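Local coordinates for ApaG protein (Pseudomonas aeruginosa, PDB 3NRF) that is of unknown function, a small all-beta protein of an uncharacterised domain family, at residues Gln58-Thr70 / Ala78-Asp90. Residues are numbered along the deposited sequence; the frame is centred on the assembly and turned at random. Where two conformers were deposited one is given.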
ATOM      1  N   GLN B  58       8.747 -19.791   5.588  1.00 17.04           N
ATOM      2  CA  GLN B  58       8.000 -19.627   6.822  1.00 17.76           C
ATOM      3  C   GLN B  58       6.509 -19.681   6.480  1.00 20.37           C
ATOM      4  O   GLN B  58       6.095 -19.044   5.513  1.00 17.93           O
ATOM      5  CB  GLN B  58       8.294 -18.236   7.446  1.00 18.33           C
ATOM      6  CG  GLN B  58       7.674 -18.076   8.845  1.00 20.55           C
ATOM      7  CD  GLN B  58       7.978 -16.756   9.526  1.00 22.46           C
ATOM      8  OE1 GLN B  58       8.604 -15.839   8.960  1.00 20.43           O
ATOM      9  NE2 GLN B  58       7.488 -16.633  10.732  1.00 21.24           N
ATOM     10  N   SER B  59       5.717 -20.432   7.267  1.00 14.11           N
ATOM     11  CA  SER B  59       4.292 -20.593   7.099  0.50 13.93           C
ATOM     12  C   SER B  59       3.572 -19.690   8.088  1.00 16.04           C
ATOM     13  O   SER B  59       4.087 -19.441   9.172  1.00 17.92           O
ATOM     14  CB  SER B  59       3.869 -22.029   7.428  0.50 16.24           C
ATOM     15  OG  SER B  59       4.698 -22.965   6.763  0.50 19.14           O
ATOM     16  N   PHE B  60       2.398 -19.246   7.713  1.00 13.97           N
ATOM     17  CA  PHE B  60       1.553 -18.412   8.549  1.00 14.34           C
ATOM     18  C   PHE B  60       0.200 -19.066   8.737  1.00 14.67           C
ATOM     19  O   PHE B  60      -0.431 -19.541   7.761  1.00 19.55           O
ATOM     20  CB  PHE B  60       1.443 -17.001   7.955  1.00 16.63           C
ATOM     21  CG  PHE B  60       2.775 -16.384   7.722  1.00 15.13           C
ATOM     22  CD1 PHE B  60       3.523 -15.858   8.788  1.00 14.85           C
ATOM     23  CD2 PHE B  60       3.339 -16.360   6.461  1.00 17.01           C
ATOM     24  CE1 PHE B  60       4.791 -15.392   8.604  1.00 17.76           C
ATOM     25  CE2 PHE B  60       4.641 -15.856   6.288  1.00 15.63           C
ATOM     26  CZ  PHE B  60       5.330 -15.347   7.371  1.00 17.05           C
ATOM     27  N   ARG B  61      -0.240 -19.011   9.996  1.00 19.07           N
ATOM     28  CA  ARG B  61      -1.509 -19.617  10.352  1.00 23.25           C
ATOM     29  C   ARG B  61      -2.709 -18.836   9.811  1.00 19.03           C
ATOM     30  O   ARG B  61      -2.684 -17.587   9.685  1.00 18.27           O
ATOM     31  CB  ARG B  61      -1.663 -19.836  11.861  1.00 27.80           C
ATOM     32  CG  ARG B  61      -1.860 -18.595  12.646  1.00 25.00           C
ATOM     33  CD  ARG B  61      -2.164 -18.837  14.168  1.00 26.01           C
ATOM     34  NE  ARG B  61      -2.358 -17.509  14.732  1.00 19.97           N
ATOM     35  CZ  ARG B  61      -3.522 -16.869  14.796  1.00 21.22           C
ATOM     36  NH1 ARG B  61      -4.656 -17.465  14.438  1.00 22.14           N
ATOM     37  NH2 ARG B  61      -3.556 -15.625  15.255  1.00 26.60           N
ATOM     38  N   LEU B  62      -3.723 -19.605   9.484  1.00 18.93           N
ATOM     39  CA  LEU B  62      -4.979 -19.126   8.962  1.00 17.65           C
ATOM     40  C   LEU B  62      -5.816 -18.740  10.162  1.00 21.57           C
ATOM     41  O   LEU B  62      -6.178 -19.601  10.966  1.00 21.07           O
ATOM     42  CB  LEU B  62      -5.669 -20.212   8.123  1.00 22.73           C
ATOM     43  CG  LEU B  62      -7.016 -19.921   7.511  1.00 25.38           C
ATOM     44  CD1 LEU B  62      -6.884 -18.723   6.545  1.00 20.89           C
ATOM     45  CD2 LEU B  62      -7.653 -21.107   6.791  1.00 26.81           C
ATOM     46  N   ASP B  63      -6.094 -17.440  10.298  1.00 17.94           N
ATOM     47  CA  ASP B  63      -6.890 -16.929  11.404  1.00 15.92           C
ATOM     48  C   ASP B  63      -8.393 -17.061  11.176  1.00 17.92           C
ATOM     49  O   ASP B  63      -9.121 -17.541  12.081  1.00 18.70           O
ATOM     50  CB  ASP B  63      -6.497 -15.483  11.713  1.00 16.25           C
ATOM     51  CG  ASP B  63      -7.118 -14.995  13.025  1.00 18.76           C
ATOM     52  OD1 ASP B  63      -6.772 -15.533  14.099  1.00 21.83           O
ATOM     53  OD2 ASP B  63      -7.926 -14.059  12.989  1.00 23.86           O
ATOM     54  N   THR B  64      -8.897 -16.634  10.003  1.00 16.30           N
ATOM     55  CA  THR B  64     -10.306 -16.798   9.643  1.00 16.52           C
ATOM     56  C   THR B  64     -10.380 -17.060   8.133  1.00 16.32           C
ATOM     57  O   THR B  64      -9.438 -16.703   7.375  1.00 15.28           O
ATOM     58  CB  THR B  64     -11.194 -15.586   9.997  1.00 23.12           C
ATOM     59  OG1 THR B  64     -10.685 -14.433   9.355  1.00 22.15           O
ATOM     60  CG2 THR B  64     -11.232 -15.337  11.533  1.00 21.59           C
ATOM     61  N   VAL B  65     -11.488 -17.653   7.715  1.00 19.02           N
ATOM     62  CA  VAL B  65     -11.690 -17.970   6.316  1.00 21.93           C
ATOM     63  C   VAL B  65     -13.183 -18.020   5.975  1.00 23.08           C
ATOM     64  O   VAL B  65     -14.030 -18.462   6.791  1.00 23.68           O
ATOM     65  CB  VAL B  65     -11.005 -19.340   5.977  1.00 25.77           C
ATOM     66  CG1 VAL B  65     -11.749 -20.498   6.660  1.00 26.69           C
ATOM     67  CG2 VAL B  65     -10.935 -19.564   4.483  1.00 21.33           C
ATOM     68  N   ASP B  66     -13.523 -17.555   4.784  1.00 19.60           N
ATOM     69  CA  ASP B  66     -14.903 -17.615   4.354  1.00 21.82           C
ATOM     70  C   ASP B  66     -15.344 -19.054   4.209  1.00 25.01           C
ATOM     71  O   ASP B  66     -14.597 -19.907   3.762  1.00 23.13           O
ATOM     72  CB  ASP B  66     -15.150 -16.887   3.012  1.00 23.71           C
ATOM     73  CG  ASP B  66     -15.163 -15.371   3.139  1.00 24.62           C
ATOM     74  OD1 ASP B  66     -15.338 -14.830   4.233  1.00 25.72           O
ATOM     75  OD2 ASP B  66     -15.024 -14.710   2.093  1.00 26.43           O
ATOM     76  N   GLU B  67     -16.618 -19.294   4.500  1.00 23.43           N
ATOM     77  CA  GLU B  67     -17.207 -20.633   4.381  1.00 31.42           C
ATOM     78  C   GLU B  67     -17.033 -21.289   2.995  1.00 24.24           C
ATOM     79  O   GLU B  67     -16.793 -22.510   2.905  1.00 25.39           O
ATOM     80  CB  GLU B  67     -18.697 -20.572   4.733  1.00 41.32           C
ATOM     81  CG  GLU B  67     -19.363 -21.934   4.820  1.00 46.10           C
ATOM     82  CD  GLU B  67     -20.845 -21.838   5.115  1.00 47.78           C
ATOM     83  OE1 GLU B  67     -21.296 -20.802   5.662  1.00 49.45           O
ATOM     84  OE2 GLU B  67     -21.557 -22.812   4.787  1.00 54.19           O
ATOM     85  N   GLU B  68     -17.142 -20.490   1.934  1.00 26.40           N
ATOM     86  CA  GLU B  68     -16.997 -20.987   0.573  1.00 26.72           C
ATOM     87  C   GLU B  68     -15.683 -21.728   0.323  1.00 21.11           C
ATOM     88  O   GLU B  68     -15.643 -22.668  -0.485  1.00 26.67           O
ATOM     89  CB  GLU B  68     -17.128 -19.842  -0.443  1.00 28.47           C
ATOM     90  CG  GLU B  68     -18.518 -19.300  -0.597  1.00 36.00           C
ATOM     91  CD  GLU B  68     -18.953 -18.352   0.507  1.00 32.81           C
ATOM     92  OE1 GLU B  68     -18.186 -18.050   1.469  1.00 35.57           O
ATOM     93  OE2 GLU B  68     -20.115 -17.916   0.403  1.00 39.87           O
ATOM     94  N   LEU B  69     -14.618 -21.333   1.024  1.00 24.79           N
ATOM     95  CA  LEU B  69     -13.303 -21.992   0.852  1.00 20.03           C
ATOM     96  C   LEU B  69     -13.159 -23.308   1.661  1.00 24.91           C
ATOM     97  O   LEU B  69     -12.166 -24.017   1.479  1.00 26.41           O
ATOM     98  CB  LEU B  69     -12.138 -21.020   1.139  1.00 19.05           C
ATOM     99  CG  LEU B  69     -12.008 -19.836   0.183  1.00 17.65           C
ATOM    100  CD1 LEU B  69     -11.126 -18.762   0.725  1.00 17.53           C
ATOM    101  CD2 LEU B  69     -11.571 -20.313  -1.236  1.00 21.63           C
ATOM    102  N   THR B  70     -14.142 -23.612   2.517  1.00 26.14           N
ATOM    103  CA  THR B  70     -14.135 -24.791   3.401  1.00 28.61           C
ATOM    104  C   THR B  70     -14.849 -26.009   2.766  1.00 30.39           C
ATOM    105  O   THR B  70     -15.148 -26.990   3.448  1.00 32.01           O
ATOM    106  CB  THR B  70     -14.784 -24.487   4.783  1.00 27.11           C
ATOM    107  OG1 THR B  70     -16.203 -24.347   4.644  1.00 35.43           O
ATOM    108  CG2 THR B  70     -14.204 -23.223   5.420  1.00 32.71           C
ATOM    109  N   ALA B  78     -14.686 -27.241 -11.528  1.00 29.42           N
ATOM    110  CA  ALA B  78     -15.340 -26.247 -10.694  1.00 29.39           C
ATOM    111  C   ALA B  78     -14.389 -25.376  -9.907  1.00 30.30           C
ATOM    112  O   ALA B  78     -13.238 -25.775  -9.581  1.00 25.59           O
ATOM    113  CB  ALA B  78     -16.327 -26.919  -9.720  1.00 30.02           C
ATOM    114  N   SER B  79     -14.905 -24.197  -9.529  1.00 24.63           N
ATOM    115  CA  SER B  79     -14.179 -23.183  -8.770  0.50 25.08           C
ATOM    116  C   SER B  79     -14.999 -22.676  -7.587  1.00 26.15           C
ATOM    117  O   SER B  79     -16.245 -22.626  -7.679  1.00 23.34           O
ATOM    118  CB  SER B  79     -13.905 -21.968  -9.672  0.50 27.58           C
ATOM    119  OG  SER B  79     -13.264 -22.327 -10.888  0.50 25.83           O
ATOM    120  N   VAL B  80     -14.317 -22.300  -6.509  1.00 19.46           N
ATOM    121  CA  VAL B  80     -14.893 -21.660  -5.367  1.00 19.68           C
ATOM    122  C   VAL B  80     -13.945 -20.497  -5.040  1.00 21.16           C
ATOM    123  O   VAL B  80     -12.751 -20.518  -5.375  1.00 20.97           O
ATOM    124  CB  VAL B  80     -15.122 -22.618  -4.162  1.00 21.56           C
ATOM    125  CG1 VAL B  80     -16.125 -23.742  -4.530  1.00 22.91           C
ATOM    126  CG2 VAL B  80     -13.799 -23.216  -3.666  1.00 22.72           C
ATOM    127  N   GLU B  81     -14.445 -19.501  -4.342  1.00 18.43           N
ATOM    128  CA  GLU B  81     -13.658 -18.332  -4.031  0.67 20.03           C
ATOM    129  C   GLU B  81     -14.153 -17.649  -2.783  1.00 17.75           C
ATOM    130  O   GLU B  81     -15.329 -17.751  -2.409  1.00 22.95           O
ATOM    131  CB  GLU B  81     -13.658 -17.381  -5.229  0.67 20.06           C
ATOM    132  CG  GLU B  81     -13.127 -15.988  -4.988  0.67 25.42           C
ATOM    133  CD  GLU B  81     -13.275 -15.072  -6.197  0.67 26.65           C
ATOM    134  OE1 GLU B  81     -12.552 -15.256  -7.218  0.67 24.94           O
ATOM    135  OE2 GLU B  81     -14.105 -14.128  -6.092  0.67 30.88           O
ATOM    136  N   GLY B  82     -13.234 -16.996  -2.083  1.00 17.09           N
ATOM    137  CA  GLY B  82     -13.543 -16.248  -0.866  1.00 19.15           C
ATOM    138  C   GLY B  82     -12.301 -15.607  -0.276  1.00 20.08           C
ATOM    139  O   GLY B  82     -11.220 -15.689  -0.837  1.00 18.38           O
ATOM    140  N   ASP B  83     -12.455 -14.971   0.864  1.00 18.88           N
ATOM    141  CA  ASP B  83     -11.336 -14.360   1.588  1.00 18.66           C
ATOM    142  C   ASP B  83     -10.757 -15.263   2.651  1.00 17.61           C
ATOM    143  O   ASP B  83     -11.454 -16.103   3.225  1.00 17.90           O
ATOM    144  CB  ASP B  83     -11.789 -13.071   2.228  1.00 20.63           C
ATOM    145  CG  ASP B  83     -12.281 -12.087   1.175  1.00 22.57           C
ATOM    146  OD1 ASP B  83     -11.472 -11.718   0.302  1.00 25.65           O
ATOM    147  OD2 ASP B  83     -13.471 -11.723   1.192  1.00 31.49           O
ATOM    148  N   ALA B  84      -9.460 -15.105   2.872  1.00 17.48           N
ATOM    149  CA  ALA B  84      -8.722 -15.880   3.866  1.00 18.67           C
ATOM    150  C   ALA B  84      -7.771 -14.920   4.550  1.00 16.01           C
ATOM    151  O   ALA B  84      -7.129 -14.079   3.868  1.00 16.92           O
ATOM    152  CB  ALA B  84      -7.945 -17.005   3.190  1.00 19.23           C
ATOM    153  N   ILE B  85      -7.688 -14.960   5.871  1.00 14.77           N
ATOM    154  CA  ILE B  85      -6.825 -14.030   6.593  1.00 12.36           C
ATOM    155  C   ILE B  85      -5.797 -14.799   7.417  1.00 13.64           C
ATOM    156  O   ILE B  85      -6.188 -15.660   8.225  1.00 14.38           O
ATOM    157  CB  ILE B  85      -7.628 -13.076   7.541  1.00 15.50           C
ATOM    158  CG1 ILE B  85      -8.641 -12.263   6.765  1.00 20.37           C
ATOM    159  CG2 ILE B  85      -6.704 -12.141   8.238  1.00 15.29           C
ATOM    160  CD1 ILE B  85      -9.477 -11.318   7.673  1.00 21.68           C
ATOM    161  N   PHE B  86      -4.528 -14.497   7.208  1.00 13.38           N
ATOM    162  CA  PHE B  86      -3.410 -15.124   7.872  1.00 11.88           C
ATOM    163  C   PHE B  86      -2.779 -14.196   8.868  1.00 14.62           C
ATOM    164  O   PHE B  86      -2.907 -12.965   8.764  1.00 14.94           O
ATOM    165  CB  PHE B  86      -2.370 -15.653   6.863  1.00 12.37           C
ATOM    166  CG  PHE B  86      -2.945 -16.613   5.839  1.00 15.26           C
ATOM    167  CD1 PHE B  86      -3.528 -16.126   4.678  1.00 15.57           C
ATOM    168  CD2 PHE B  86      -2.953 -18.006   6.054  1.00 16.94           C
ATOM    169  CE1 PHE B  86      -4.075 -16.969   3.739  1.00 16.51           C
ATOM    170  CE2 PHE B  86      -3.515 -18.852   5.099  1.00 17.05           C
ATOM    171  CZ  PHE B  86      -4.063 -18.325   3.939  1.00 16.53           C
ATOM    172  N   ALA B  87      -2.019 -14.761   9.794  1.00 15.81           N
ATOM    173  CA  ALA B  87      -1.453 -13.985  10.912  1.00 14.42           C
ATOM    174  C   ALA B  87      -0.036 -14.359  11.305  1.00 15.12           C
ATOM    175  O   ALA B  87       0.449 -15.467  11.058  1.00 15.67           O
ATOM    176  CB  ALA B  87      -2.360 -14.180  12.167  1.00 14.79           C
ATOM    177  N   SER B  88       0.629 -13.391  11.894  1.00 14.50           N
ATOM    178  CA  SER B  88       1.936 -13.544  12.538  1.00 13.60           C
ATOM    179  C   SER B  88       1.983 -12.616  13.733  1.00 15.27           C
ATOM    180  O   SER B  88       1.266 -11.616  13.754  1.00 14.04           O
ATOM    181  CB  SER B  88       3.100 -13.240  11.612  1.00 14.01           C
ATOM    182  OG  SER B  88       3.062 -11.926  11.079  1.00 16.54           O
ATOM    183  N   GLU B  89       2.824 -12.915  14.724  1.00 16.64           N
ATOM    184  CA  GLU B  89       2.889 -12.034  15.899  1.00 17.57           C
ATOM    185  C   GLU B  89       3.549 -10.727  15.562  1.00 16.12           C
ATOM    186  O   GLU B  89       3.152  -9.679  16.110  1.00 19.37           O
ATOM    187  CB  GLU B  89       3.720 -12.664  17.012  1.00 18.11           C
ATOM    188  CG  GLU B  89       3.105 -13.960  17.462  1.00 21.33           C
ATOM    189  CD  GLU B  89       3.707 -15.191  16.778  1.00 25.86           C
ATOM    190  OE1 GLU B  89       4.084 -15.157  15.579  1.00 23.49           O
ATOM    191  OE2 GLU B  89       3.871 -16.229  17.491  1.00 30.28           O
ATOM    192  N   ASP B  90       4.560 -10.799  14.706  1.00 17.64           N
ATOM    193  CA  ASP B  90       5.305  -9.667  14.206  1.00 19.39           C
ATOM    194  C   ASP B  90       4.808  -9.298  12.807  1.00 15.32           C
ATOM    195  O   ASP B  90       3.678  -9.637  12.446  1.00 16.44           O
ATOM    196  CB  ASP B  90       6.829  -9.904  14.279  1.00 20.08           C
ATOM    197  CG  ASP B  90       7.287 -11.156  13.522  1.00 20.94           C
ATOM    198  OD1 ASP B  90       6.430 -11.765  12.827  1.00 18.66           O
ATOM    199  OD2 ASP B  90       8.469 -11.538  13.677  1.00 21.67           O
TER
HETATM  200  O   HOH W   1       6.878 -14.413  12.553  1.00 18.51           O
HETATM  201  O   HOH W   2       1.581 -17.615  12.124  1.00 23.84           O
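Leu62 sends CG anti to its backbone N (chi1 179°), and its CD1 branch swings over one face of the Phe86 ring. There CD1 lies 4.0 Å from the ring centroid, offset toward the rim. Phe86 has CG beside its own backbone N (chi1 -56°), which lays the ring where this CH-pi contact can form; leucine suits the place because its chain is long enough for one methyl, CD1, to lie over the ring and still meet CB of Ala84 at 3.9 Å. On the other face of the sheet Arg61 reaches out with an extended chain until CB of Ala87, a methyl small enough to fit there, lies over its guanidinium. Its NH1 bonds OD1 of Asp63 at 2.9 Å, a salt bridge on the anti lone pair, while Phe26 of strand 24-37 adds a cation-pi contact.

Strands 59-65 and 79-88 are antiparallel neighbours inside a six-stranded sheet, and a classic beta bulge interrupts their ladder: Asp63 and Thr64 both face Ile85. Ile85 O takes the N-H of Asp63 at 2.7 Å, in the carbonyl plane, and more weakly that of Thr64; Ile85 N returns a nearly straight bond to Thr64 O.

Beyond the strand Asp66 still binds Asp83 twice. Its N donates to Asp83 O, and its short carboxylate replaces a backbone acceptor, OD2 receiving Asp83 N at 2.9 Å from above its plane. The two side chains run alongside, carboxylate planes 70° apart; Lys32 forms a salt bridge with Asp83 OD2, which probably eases the repulsion. Glycine suits position 82 because Asp66 CB and Leu69 CG occupy the side where a side chain would project. Leu69 CD1 packs 3.4 Å from Gly82 O.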